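Local atomic coordinates of glycosyl transferase family 8 (Streptococcus pneumoniae, PDB entry 5GVV), a protein that transfers galactose from UDP-galactose to the terminal glucose of an already glycosylated serine-rich repeat adhesin, a manganese-dependent step in building its O-glycans. Residues T22-L27 with L34-L39; Y91-F96 with V102-S107; A143-I148 with P223-Y228. One frame throughout, in Å; residues are numbered along the deposited sequence.

How the interactions relate
All three contacts lie within the GT-A nucleotide-binding fold and reach the same mixed sheet. Interactions 1 and 2, with centres about 11 Å apart, meet where Ala23 CB comes within 3.8 Å of Ser107 O, so the helix reaches the loop that holds the ribose of UDP. Interactions 2 and 3 share more. Strands 101-105 and 145-149 are neighbours, joined by backbone bonds such as Tyr104 N to Leu146 O (2.8 Å), and Asp106 OD2 and His227 NE2 stand 3.1 Å apart because they bind one manganese ion. Interaction 1 stands further back: the side chain of Met24 is about 10 Å from UDP, and the nearest atoms of interactions 1 and 3 are about 7 Å apart.

Interaction 1 (T22-L27 with L34-L39); sequences TAMKSL and LKIYLL
Leu27 laps over Leu34 at an oblique angle, its branch-point CG 3.6 Å from Leu34 CD1. With CG anti to its backbone N (chi1 175°), Leu27 also sends CD2 onward along the strand, where it meets Ile36 CD1 tip to tip at 4.1 Å. Met24, present as selenomethionine, approaches that same methyl one helical turn earlier. Its chain is bent at chi3 (48°), which carries the selenium's terminal methyl CE to 4.0 Å from Ile36 CD1, so the end of Ile36 is held between two helix residues. The segments run nearly antiparallel, at 168°, with axes 11.7 Å apart, as expected of the helix and second strand in the beta-alpha-beta unit formed by strand 6-11, helix 17-30 and strand 34-40. Trp47 and Leu55 of helix 45-57 extend the apolar layer around Met24 and Ile36. Away from the strand, Ser26 OG bonds Ala23 O at 2.7 Å, on the same face of the carbonyl as Leu27 N, and also takes part in a bond with Val111 N. Across the contact itself every touching atom is an apolar carbon, which implies cohesion through burial and shape rather than through directed bonds.

Interaction 2 (Y91-F96 with V102-S107); sequences YFIPDF and VLYLDS. With MN (manganese (II) ion), chain C; UDP (uridine-5'-diphosphate), chain D.
Ile93 drops from its loop onto strand 101-105 and divides at CB between two strand residues. From CB the short branch, CG2, points to Val102 and meets its CG1 at 4.2 Å, the two side chains crossing obliquely. The longer branch leaves through CG1, which lies anti to the carbonyl carbon (chi1 -75°), and ends at CD1 over the root of Tyr104. There the methyl is 3.9 Å from Tyr104 CB and almost as near the ring atom CD1, and the two side chains cross at about a right angle. Ile148 of the neighbouring strand and Asn150 of helix 150-155 also touch Ile93, adding to its buried setting.

The tyrosine carries the contact toward the active site. Its ring runs along the strand to OH, which donates a 2.7 Å hydrogen bond to Asp106 OD1, meeting that oxygen nearly along its C-O direction. The other carboxylate oxygen, Asp106 OD2, binds manganese at 2.1 Å, so each oxygen of the group has its own strong partner. Asp106 opens the DxD motif of GT-A glycosyltransferases, and Asp108 and His227 join it on the metal. Oxygens O1A and O3B of UDP, one from each phosphate, also belong to the coordination shell. Ser107, between the two aspartates, holds the ribose: its N bonds O3' at 3.0 Å in a nearly straight line (167°), while OG bonds O2' at the same length.

The chemistry thus changes along the strand. Apolar contacts hold the base of Tyr104, and the phenol, as a second-shell group, probably fixes the rotation of the carboxylate that presents OD2 to manganese, the cation that bridges it to the diphosphate.

Interaction 3 (A143-I148 with P223-Y228); sequences AGVLLI and PLILHY. With MN (manganese (II) ion), chain C.
At the manganese site of the GT-A fold, Gly144 and His227 meet, the first in segment 143-148, whose strand belongs to the central sheet, the second on the short strand 225-227, which pairs with strand 109-111 just beyond the DxD motif. Gly144 presents bare backbone here. With no side chain in between, its CA lies 3.6 Å from His227 CE1, and the imidazole sits directly against the main chain.

Two residues before the histidine the contact turns apolar. Val145 and Ile225 reach toward each other tip to tip, Val145 CG2 and Ile225 CG2 meeting at 4.1 Å. Leu103 and Leu105 of the adjoining strand 101-105 also touch Val145, so Ile225 packs the two-stranded sheet on the face of the larger sheet that carries Val145, Leu103 and Leu105. The metal-bound end and the apolar pair are both buried.

Two bonds probably fix the rotation of the histidine. His227 CG is anti to the backbone N (chi1 -167°), which swings the ring toward the ion. On one side of the ring ND1 is hydrogen-bonded to Asn197 OD1, a second-shell partner that probably helps to fix the orientation of the imidazole, and on the other NE2 is committed to the metal. Asp106 and Asp108 of the DxD motif share the ion with it, as does UDP, in a shell of six ligand atoms. The manganese lies 2.1 Å from His227 NE2 and 3.1 Å from both of the neighbouring carbons, CD2 and CE1, and so sits squarely in front of the nitrogen.

Interaction 1 (T22-L27 with L34-L39)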
loop_
_atom_site.group_PDB
_atom_site.type_symbol
_atom_site.label_atom_id
_atom_site.label_comp_id
_atom_site.label_asym_id
_atom_site.label_seq_id
_atom_site.Cartn_x
_atom_site.Cartn_y
_atom_site.Cartn_z
ATOM N N THR A 22 -7.143 -4.835 -2.140
ATOM C CA THR A 22 -8.247 -4.339 -2.958
ATOM C C THR A 22 -9.088 -5.479 -3.540
ATOM O O THR A 22 -10.317 -5.420 -3.530
ATOM C CB THR A 22 -7.734 -3.450 -4.096
ATOM O OG1 THR A 22 -7.111 -2.284 -3.539
ATOM C CG2 THR A 22 -8.883 -3.009 -4.995
ATOM N N ALA A 23 -8.429 -6.514 -4.050
ATOM C CA ALA A 23 -9.151 -7.656 -4.614
ATOM C C ALA A 23 -9.947 -8.372 -3.527
ATOM O O ALA A 23 -11.098 -8.759 -3.744
ATOM C CB ALA A 23 -8.190 -8.609 -5.283
HETATM N N MSE A 24 -9.343 -8.552 -2.342
HETATM C CA MSE A 24 -10.036 -9.172 -1.226
HETATM C C MSE A 24 -11.186 -8.329 -0.769
HETATM O O MSE A 24 -12.258 -8.821 -0.481
HETATM C CB MSE A 24 -9.089 -9.498 -0.023
HETATM C CG MSE A 24 -8.070 -10.573 -0.316
HETATM SE SE MSE A 24 -6.803 -10.724 1.239
HETATM C CE MSE A 24 -8.335 -10.767 2.416
ATOM N N LYS A 25 -10.992 -7.014 -0.664
ATOM C CA LYS A 25 -12.089 -6.118 -0.285
ATOM C C LYS A 25 -13.293 -6.266 -1.214
ATOM O O LYS A 25 -14.434 -6.331 -0.750
ATOM C CB LYS A 25 -11.625 -4.659 -0.254
ATOM C CG LYS A 25 -10.961 -4.263 1.057
ATOM C CD LYS A 25 -10.895 -2.749 1.250
ATOM C CE LYS A 25 -9.817 -2.106 0.404
ATOM N NZ LYS A 25 -9.444 -0.742 0.914
ATOM N N SER A 26 -13.043 -6.323 -2.518
ATOM C CA SER A 26 -14.136 -6.446 -3.485
ATOM C C SER A 26 -14.852 -7.788 -3.316
ATOM O O SER A 26 -16.081 -7.850 -3.383
ATOM C CB SER A 26 -13.629 -6.261 -4.919
ATOM O OG SER A 26 -12.755 -7.300 -5.322
ATOM N N LEU A 27 -14.083 -8.847 -3.072
ATOM C CA LEU A 27 -14.636 -10.180 -2.811
ATOM C C LEU A 27 -15.520 -10.201 -1.557
ATOM O O LEU A 27 -16.642 -10.727 -1.584
ATOM C CB LEU A 27 -13.503 -11.206 -2.681
ATOM C CG LEU A 27 -13.844 -12.650 -2.293
ATOM C CD1 LEU A 27 -14.713 -13.315 -3.345
ATOM C CD2 LEU A 27 -12.587 -13.460 -2.066
ATOM N N LEU A 34 -16.221 -16.635 3.941
ATOM C CA LEU A 34 -15.113 -17.019 3.077
ATOM C C LEU A 34 -13.900 -17.486 3.877
ATOM O O LEU A 34 -13.426 -16.783 4.776
ATOM C CB LEU A 34 -14.722 -15.847 2.176
ATOM C CG LEU A 34 -15.861 -15.167 1.421
ATOM C CD1 LEU A 34 -15.359 -13.893 0.781
ATOM C CD2 LEU A 34 -16.437 -16.086 0.364
ATOM N N LYS A 35 -13.407 -18.677 3.558
ATOM C CA LYS A 35 -12.136 -19.121 4.103
ATOM C C LYS A 35 -11.076 -18.781 3.071
ATOM O O LYS A 35 -10.947 -19.458 2.045
ATOM C CB LYS A 35 -12.155 -20.621 4.389
ATOM C CG LYS A 35 -10.890 -21.133 5.060
ATOM C CD LYS A 35 -11.050 -22.592 5.439
ATOM C CE LYS A 35 -9.797 -23.151 6.091
ATOM N NZ LYS A 35 -9.963 -24.617 6.317
ATOM N N ILE A 36 -10.340 -17.706 3.332
ATOM C CA ILE A 36 -9.362 -17.199 2.379
ATOM C C ILE A 36 -7.939 -17.631 2.729
ATOM O O ILE A 36 -7.441 -17.346 3.820
ATOM C CB ILE A 36 -9.418 -15.659 2.298
ATOM C CG1 ILE A 36 -10.771 -15.205 1.735
ATOM C CG2 ILE A 36 -8.288 -15.128 1.432
ATOM C CD1 ILE A 36 -10.963 -13.707 1.725
ATOM N N TYR A 37 -7.287 -18.313 1.791
ATOM C CA TYR A 37 -5.867 -18.620 1.920
ATOM C C TYR A 37 -5.081 -17.551 1.167
ATOM O O TYR A 37 -5.496 -17.120 0.090
ATOM C CB TYR A 37 -5.549 -19.990 1.315
ATOM C CG TYR A 37 -6.207 -21.174 1.993
ATOM C CD1 TYR A 37 -5.478 -21.998 2.842
ATOM C CD2 TYR A 37 -7.543 -21.490 1.761
ATOM C CE1 TYR A 37 -6.062 -23.092 3.455
ATOM C CE2 TYR A 37 -8.137 -22.593 2.374
ATOM C CZ TYR A 37 -7.387 -23.387 3.221
ATOM O OH TYR A 37 -7.959 -24.484 3.843
ATOM N N LEU A 38 -3.959 -17.109 1.730
ATOM C CA LEU A 38 -3.093 -16.172 1.016
ATOM C C LEU A 38 -1.660 -16.677 0.991
ATOM O O LEU A 38 -0.962 -16.656 2.009
ATOM C CB LEU A 38 -3.149 -14.774 1.635
ATOM C CG LEU A 38 -2.198 -13.720 1.054
ATOM C CD1 LEU A 38 -2.381 -13.610 -0.445
ATOM C CD2 LEU A 38 -2.436 -12.368 1.718
ATOM N N LEU A 39 -1.228 -17.140 -0.177
ATOM C CA LEU A 39 0.138 -17.620 -0.344
ATOM C C LEU A 39 1.092 -16.434 -0.473
ATOM O O LEU A 39 0.893 -15.558 -1.317
ATOM C CB LEU A 39 0.239 -18.535 -1.568
ATOM C CG LEU A 39 -0.062 -20.022 -1.333
ATOM C CD1 LEU A 39 -1.504 -20.234 -0.921
ATOM C CD2 LEU A 39 0.282 -20.873 -2.563
#

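Interaction 2 (Y91-F96 with V102-S107)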
loop_
_atom_site.group_PDB
_atom_site.type_symbol
_atom_site.label_atom_id
_atom_site.label_comp_id
_atom_site.label_asym_id
_atom_site.label_seq_id
_atom_site.Cartn_x
_atom_site.Cartn_y
_atom_site.Cartn_z
ATOM N N TYR A 91 1.040 -22.972 -7.998
ATOM C CA TYR A 91 1.397 -24.384 -8.103
ATOM C C TYR A 91 1.247 -25.094 -6.752
ATOM O O TYR A 91 0.846 -26.262 -6.695
ATOM C CB TYR A 91 2.842 -24.548 -8.596
ATOM C CG TYR A 91 3.117 -24.091 -10.018
ATOM C CD1 TYR A 91 2.086 -23.713 -10.867
ATOM C CD2 TYR A 91 4.419 -24.053 -10.513
ATOM C CE1 TYR A 91 2.340 -23.298 -12.166
ATOM C CE2 TYR A 91 4.681 -23.636 -11.809
ATOM C CZ TYR A 91 3.637 -23.264 -12.631
ATOM O OH TYR A 91 3.888 -22.854 -13.923
ATOM N N PHE A 92 1.560 -24.382 -5.669
ATOM C CA PHE A 92 1.624 -24.987 -4.333
ATOM C C PHE A 92 0.288 -24.986 -3.594
ATOM O O PHE A 92 0.235 -25.273 -2.399
ATOM C CB PHE A 92 2.677 -24.276 -3.476
ATOM C CG PHE A 92 4.061 -24.308 -4.062
ATOM C CD1 PHE A 92 4.893 -25.397 -3.846
ATOM C CD2 PHE A 92 4.528 -23.246 -4.828
ATOM C CE1 PHE A 92 6.171 -25.431 -4.383
ATOM C CE2 PHE A 92 5.805 -23.270 -5.368
ATOM C CZ PHE A 92 6.628 -24.363 -5.143
ATOM N N ILE A 93 -0.788 -24.663 -4.302
ATOM C CA ILE A 93 -2.123 -24.637 -3.699
ATOM C C ILE A 93 -2.497 -25.900 -2.901
ATOM O O ILE A 93 -2.899 -25.792 -1.740
ATOM C CB ILE A 93 -3.221 -24.266 -4.736
ATOM C CG1 ILE A 93 -3.176 -22.763 -5.040
ATOM C CG2 ILE A 93 -4.601 -24.638 -4.225
ATOM C CD1 ILE A 93 -4.050 -22.336 -6.214
ATOM N N PRO A 94 -2.345 -27.099 -3.497
ATOM C CA PRO A 94 -2.789 -28.273 -2.733
ATOM C C PRO A 94 -1.891 -28.614 -1.544
ATOM O O PRO A 94 -2.191 -29.556 -0.809
ATOM C CB PRO A 94 -2.753 -29.402 -3.774
ATOM C CG PRO A 94 -1.712 -28.985 -4.745
ATOM C CD PRO A 94 -1.821 -27.478 -4.825
ATOM N N ASP A 95 -0.815 -27.859 -1.345
ATOM C CA ASP A 95 0.047 -28.062 -0.186
ATOM C C ASP A 95 -0.475 -27.321 1.049
ATOM O O ASP A 95 -0.016 -27.570 2.169
ATOM C CB ASP A 95 1.485 -27.629 -0.498
ATOM C CG ASP A 95 2.183 -28.569 -1.466
ATOM O OD1 ASP A 95 1.899 -29.785 -1.423
ATOM O OD2 ASP A 95 3.018 -28.094 -2.269
ATOM N N PHE A 96 -1.437 -26.421 0.845
ATOM C CA PHE A 96 -1.983 -25.620 1.939
ATOM C C PHE A 96 -3.483 -25.800 2.147
ATOM O O PHE A 96 -3.958 -25.839 3.283
ATOM C CB PHE A 96 -1.699 -24.132 1.705
ATOM C CG PHE A 96 -0.238 -23.780 1.707
ATOM C CD1 PHE A 96 0.458 -23.663 0.508
ATOM C CD2 PHE A 96 0.440 -23.562 2.901
ATOM C CE1 PHE A 96 1.804 -23.335 0.498
ATOM C CE2 PHE A 96 1.787 -23.229 2.899
ATOM C CZ PHE A 96 2.469 -23.118 1.694
ATOM N N VAL A 102 -11.631 -25.363 -4.314
ATOM C CA VAL A 102 -11.214 -24.013 -3.954
ATOM C C VAL A 102 -11.164 -23.101 -5.188
ATOM O O VAL A 102 -10.885 -23.557 -6.303
ATOM C CB VAL A 102 -9.851 -24.035 -3.207
ATOM C CG1 VAL A 102 -8.765 -24.638 -4.078
ATOM C CG2 VAL A 102 -9.457 -22.638 -2.729
ATOM N N LEU A 103 -11.467 -21.821 -4.997
ATOM C CA LEU A 103 -11.384 -20.845 -6.081
ATOM C C LEU A 103 -10.103 -20.024 -5.975
ATOM O O LEU A 103 -9.945 -19.238 -5.035
ATOM C CB LEU A 103 -12.586 -19.902 -6.039
ATOM C CG LEU A 103 -12.566 -18.754 -7.053
ATOM C CD1 LEU A 103 -12.637 -19.304 -8.480
ATOM C CD2 LEU A 103 -13.701 -17.781 -6.789
ATOM N N TYR A 104 -9.185 -20.206 -6.924
ATOM C CA TYR A 104 -8.012 -19.334 -6.995
ATOM C C TYR A 104 -8.337 -18.026 -7.717
ATOM O O TYR A 104 -9.047 -18.022 -8.726
ATOM C CB TYR A 104 -6.820 -20.016 -7.686
ATOM C CG TYR A 104 -5.751 -19.011 -8.048
ATOM C CD1 TYR A 104 -4.845 -18.561 -7.094
ATOM C CD2 TYR A 104 -5.681 -18.467 -9.327
ATOM C CE1 TYR A 104 -3.884 -17.612 -7.409
ATOM C CE2 TYR A 104 -4.727 -17.518 -9.651
ATOM C CZ TYR A 104 -3.831 -17.095 -8.688
ATOM O OH TYR A 104 -2.879 -16.151 -9.013
ATOM N N LEU A 105 -7.808 -16.918 -7.209
ATOM C CA LEU A 105 -7.977 -15.636 -7.891
ATOM C C LEU A 105 -6.663 -14.874 -7.995
ATOM O O LEU A 105 -5.903 -14.798 -7.024
ATOM C CB LEU A 105 -9.004 -14.762 -7.164
ATOM C CG LEU A 105 -10.436 -15.267 -7.013
ATOM C CD1 LEU A 105 -11.236 -14.362 -6.090
ATOM C CD2 LEU A 105 -11.123 -15.379 -8.359
ATOM N N ASP A 106 -6.399 -14.306 -9.169
ATOM C CA ASP A 106 -5.335 -13.316 -9.313
ATOM C C ASP A 106 -5.684 -12.125 -8.414
ATOM O O ASP A 106 -6.810 -12.026 -7.918
ATOM C CB ASP A 106 -5.249 -12.847 -10.764
ATOM C CG ASP A 106 -4.169 -13.566 -11.565
ATOM O OD1 ASP A 106 -3.657 -14.610 -11.103
ATOM O OD2 ASP A 106 -3.847 -13.087 -12.678
ATOM N N SER A 107 -4.742 -11.210 -8.209
ATOM C CA SER A 107 -5.013 -10.059 -7.355
ATOM C C SER A 107 -5.079 -8.754 -8.139
ATOM O O SER A 107 -5.263 -7.682 -7.550
ATOM C CB SER A 107 -3.964 -9.958 -6.257
ATOM O OG SER A 107 -2.679 -9.929 -6.839
HETATM MN MN MN C . -3.954 -11.156 -13.404
HETATM N N1 UDP D . 2.023 -10.931 -8.559
HETATM C C2 UDP D . 2.561 -10.456 -7.378
HETATM N N3 UDP D . 3.453 -9.400 -7.384
HETATM C C4 UDP D . 3.814 -8.812 -8.581
HETATM C C5 UDP D . 3.266 -9.291 -9.770
HETATM C C6 UDP D . 2.461 -10.429 -9.755
HETATM O O2 UDP D . 2.241 -10.981 -6.316
HETATM O O4 UDP D . 4.608 -7.865 -8.585
HETATM C "C1'" UDP D . 1.070 -12.063 -8.510
HETATM C "C2'" UDP D . -0.348 -11.525 -8.396
HETATM O "O2'" UDP D . -1.141 -12.394 -7.620
HETATM C "C3'" UDP D . -0.850 -11.548 -9.821
HETATM C "C4'" UDP D . -0.119 -12.755 -10.395
HETATM O "O4'" UDP D . 1.124 -12.811 -9.715
HETATM O "O3'" UDP D . -2.254 -11.693 -9.862
HETATM C "C5'" UDP D . 0.089 -12.656 -11.904
HETATM O "O5'" UDP D . 0.332 -11.306 -12.238
HETATM P PA UDP D . -0.644 -10.582 -13.285
HETATM O O1A UDP D . -2.000 -10.634 -12.701
HETATM O O2A UDP D . -0.202 -9.190 -13.537
HETATM O O3A UDP D . -0.552 -11.459 -14.639
HETATM P PB UDP D . -1.692 -11.439 -15.785
HETATM O O1B UDP D . -1.495 -12.572 -16.720
HETATM O O2B UDP D . -1.559 -10.176 -16.547
HETATM O O3B UDP D . -3.036 -11.520 -15.165
#

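Interaction 3 (A143-I148 with P223-Y228)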
loop_
_atom_site.group_PDB
_atom_site.type_symbol
_atom_site.label_atom_id
_atom_site.label_comp_id
_atom_site.label_asym_id
_atom_site.label_seq_id
_atom_site.Cartn_x
_atom_site.Cartn_y
_atom_site.Cartn_z
ATOM N N ALA A 143 -5.574 -18.002 -16.676
ATOM C CA ALA A 143 -5.263 -18.679 -15.419
ATOM C C ALA A 143 -5.596 -17.861 -14.176
ATOM O O ALA A 143 -5.386 -18.326 -13.050
ATOM C CB ALA A 143 -3.799 -19.077 -15.398
ATOM N N GLY A 144 -6.105 -16.649 -14.378
ATOM C CA GLY A 144 -6.343 -15.729 -13.276
ATOM C C GLY A 144 -7.547 -16.063 -12.413
ATOM O O GLY A 144 -7.695 -15.528 -11.308
ATOM N N VAL A 145 -8.424 -16.925 -12.917
ATOM C CA VAL A 145 -9.576 -17.378 -12.140
ATOM C C VAL A 145 -9.731 -18.878 -12.341
ATOM O O VAL A 145 -10.099 -19.330 -13.429
ATOM C CB VAL A 145 -10.885 -16.689 -12.580
ATOM C CG1 VAL A 145 -12.074 -17.267 -11.807
ATOM C CG2 VAL A 145 -10.800 -15.181 -12.393
ATOM N N LEU A 146 -9.440 -19.651 -11.302
ATOM C CA LEU A 146 -9.478 -21.101 -11.424
ATOM C C LEU A 146 -10.333 -21.722 -10.335
ATOM O O LEU A 146 -10.009 -21.618 -9.147
ATOM C CB LEU A 146 -8.063 -21.682 -11.367
ATOM C CG LEU A 146 -7.118 -21.234 -12.479
ATOM C CD1 LEU A 146 -5.721 -21.764 -12.251
ATOM C CD2 LEU A 146 -7.638 -21.700 -13.822
ATOM N N LEU A 147 -11.437 -22.350 -10.737
ATOM C CA LEU A 147 -12.174 -23.203 -9.821
ATOM C C LEU A 147 -11.464 -24.547 -9.820
ATOM O O LEU A 147 -11.479 -25.261 -10.822
ATOM C CB LEU A 147 -13.629 -23.361 -10.255
ATOM C CG LEU A 147 -14.478 -24.084 -9.211
ATOM C CD1 LEU A 147 -14.285 -23.443 -7.845
ATOM C CD2 LEU A 147 -15.939 -24.077 -9.596
ATOM N N ILE A 148 -10.842 -24.889 -8.697
ATOM C CA ILE A 148 -9.883 -25.989 -8.659
ATOM C C ILE A 148 -10.385 -27.231 -7.914
ATOM O O ILE A 148 -10.891 -27.134 -6.794
ATOM C CB ILE A 148 -8.553 -25.512 -8.039
ATOM C CG1 ILE A 148 -7.878 -24.497 -8.968
ATOM C CG2 ILE A 148 -7.622 -26.683 -7.761
ATOM C CD1 ILE A 148 -6.689 -23.770 -8.355
ATOM N N PRO A 223 -19.545 -7.042 -15.234
ATOM C CA PRO A 223 -19.288 -8.481 -15.137
ATOM C C PRO A 223 -18.896 -8.826 -13.700
ATOM O O PRO A 223 -18.314 -7.977 -13.016
ATOM C CB PRO A 223 -18.099 -8.684 -16.079
ATOM C CG PRO A 223 -18.219 -7.559 -17.084
ATOM C CD PRO A 223 -18.721 -6.389 -16.272
ATOM N N LEU A 224 -19.227 -10.031 -13.244
ATOM C CA LEU A 224 -18.974 -10.415 -11.856
ATOM C C LEU A 224 -17.493 -10.364 -11.483
ATOM O O LEU A 224 -17.145 -10.046 -10.337
ATOM C CB LEU A 224 -19.571 -11.795 -11.548
ATOM C CG LEU A 224 -21.079 -11.798 -11.303
ATOM C CD1 LEU A 224 -21.666 -13.205 -11.256
ATOM C CD2 LEU A 224 -21.385 -11.059 -10.017
ATOM N N ILE A 225 -16.618 -10.677 -12.435
ATOM C CA ILE A 225 -15.183 -10.587 -12.168
ATOM C C ILE A 225 -14.435 -9.806 -13.251
ATOM O O ILE A 225 -14.421 -10.203 -14.418
ATOM C CB ILE A 225 -14.544 -11.976 -11.944
ATOM C CG1 ILE A 225 -15.170 -12.648 -10.717
ATOM C CG2 ILE A 225 -13.039 -11.836 -11.753
ATOM C CD1 ILE A 225 -14.527 -13.974 -10.297
ATOM N N LEU A 226 -13.823 -8.691 -12.850
ATOM C CA LEU A 226 -13.051 -7.847 -13.764
ATOM C C LEU A 226 -11.565 -8.116 -13.602
ATOM O O LEU A 226 -11.011 -7.879 -12.528
ATOM C CB LEU A 226 -13.306 -6.368 -13.472
ATOM C CG LEU A 226 -14.673 -5.781 -13.792
ATOM C CD1 LEU A 226 -14.735 -4.333 -13.346
ATOM C CD2 LEU A 226 -14.957 -5.896 -15.281
ATOM N N HIS A 227 -10.914 -8.568 -14.671
ATOM C CA HIS A 227 -9.501 -8.935 -14.612
ATOM C C HIS A 227 -8.655 -7.945 -15.411
ATOM O O HIS A 227 -8.731 -7.893 -16.645
ATOM C CB HIS A 227 -9.304 -10.361 -15.143
ATOM C CG HIS A 227 -7.957 -10.940 -14.850
ATOM N ND1 HIS A 227 -7.587 -12.210 -15.249
ATOM C CD2 HIS A 227 -6.889 -10.434 -14.183
ATOM C CE1 HIS A 227 -6.356 -12.456 -14.848
ATOM N NE2 HIS A 227 -5.905 -11.394 -14.201
ATOM N N TYR A 228 -7.855 -7.149 -14.705
ATOM C CA TYR A 228 -7.016 -6.155 -15.362
ATOM C C TYR A 228 -5.673 -6.737 -15.801
ATOM O O TYR A 228 -4.616 -6.345 -15.288
ATOM C CB TYR A 228 -6.793 -4.956 -14.436
ATOM C CG TYR A 228 -8.066 -4.221 -14.079
ATOM C CD1 TYR A 228 -8.535 -3.185 -14.873
ATOM C CD2 TYR A 228 -8.789 -4.561 -12.944
ATOM C CE1 TYR A 228 -9.691 -2.507 -14.549
ATOM C CE2 TYR A 228 -9.951 -3.900 -12.615
ATOM C CZ TYR A 228 -10.396 -2.874 -13.422
ATOM O OH TYR A 228 -11.554 -2.209 -13.092
HETATM MN MN MN C . -3.954 -11.156 -13.404
#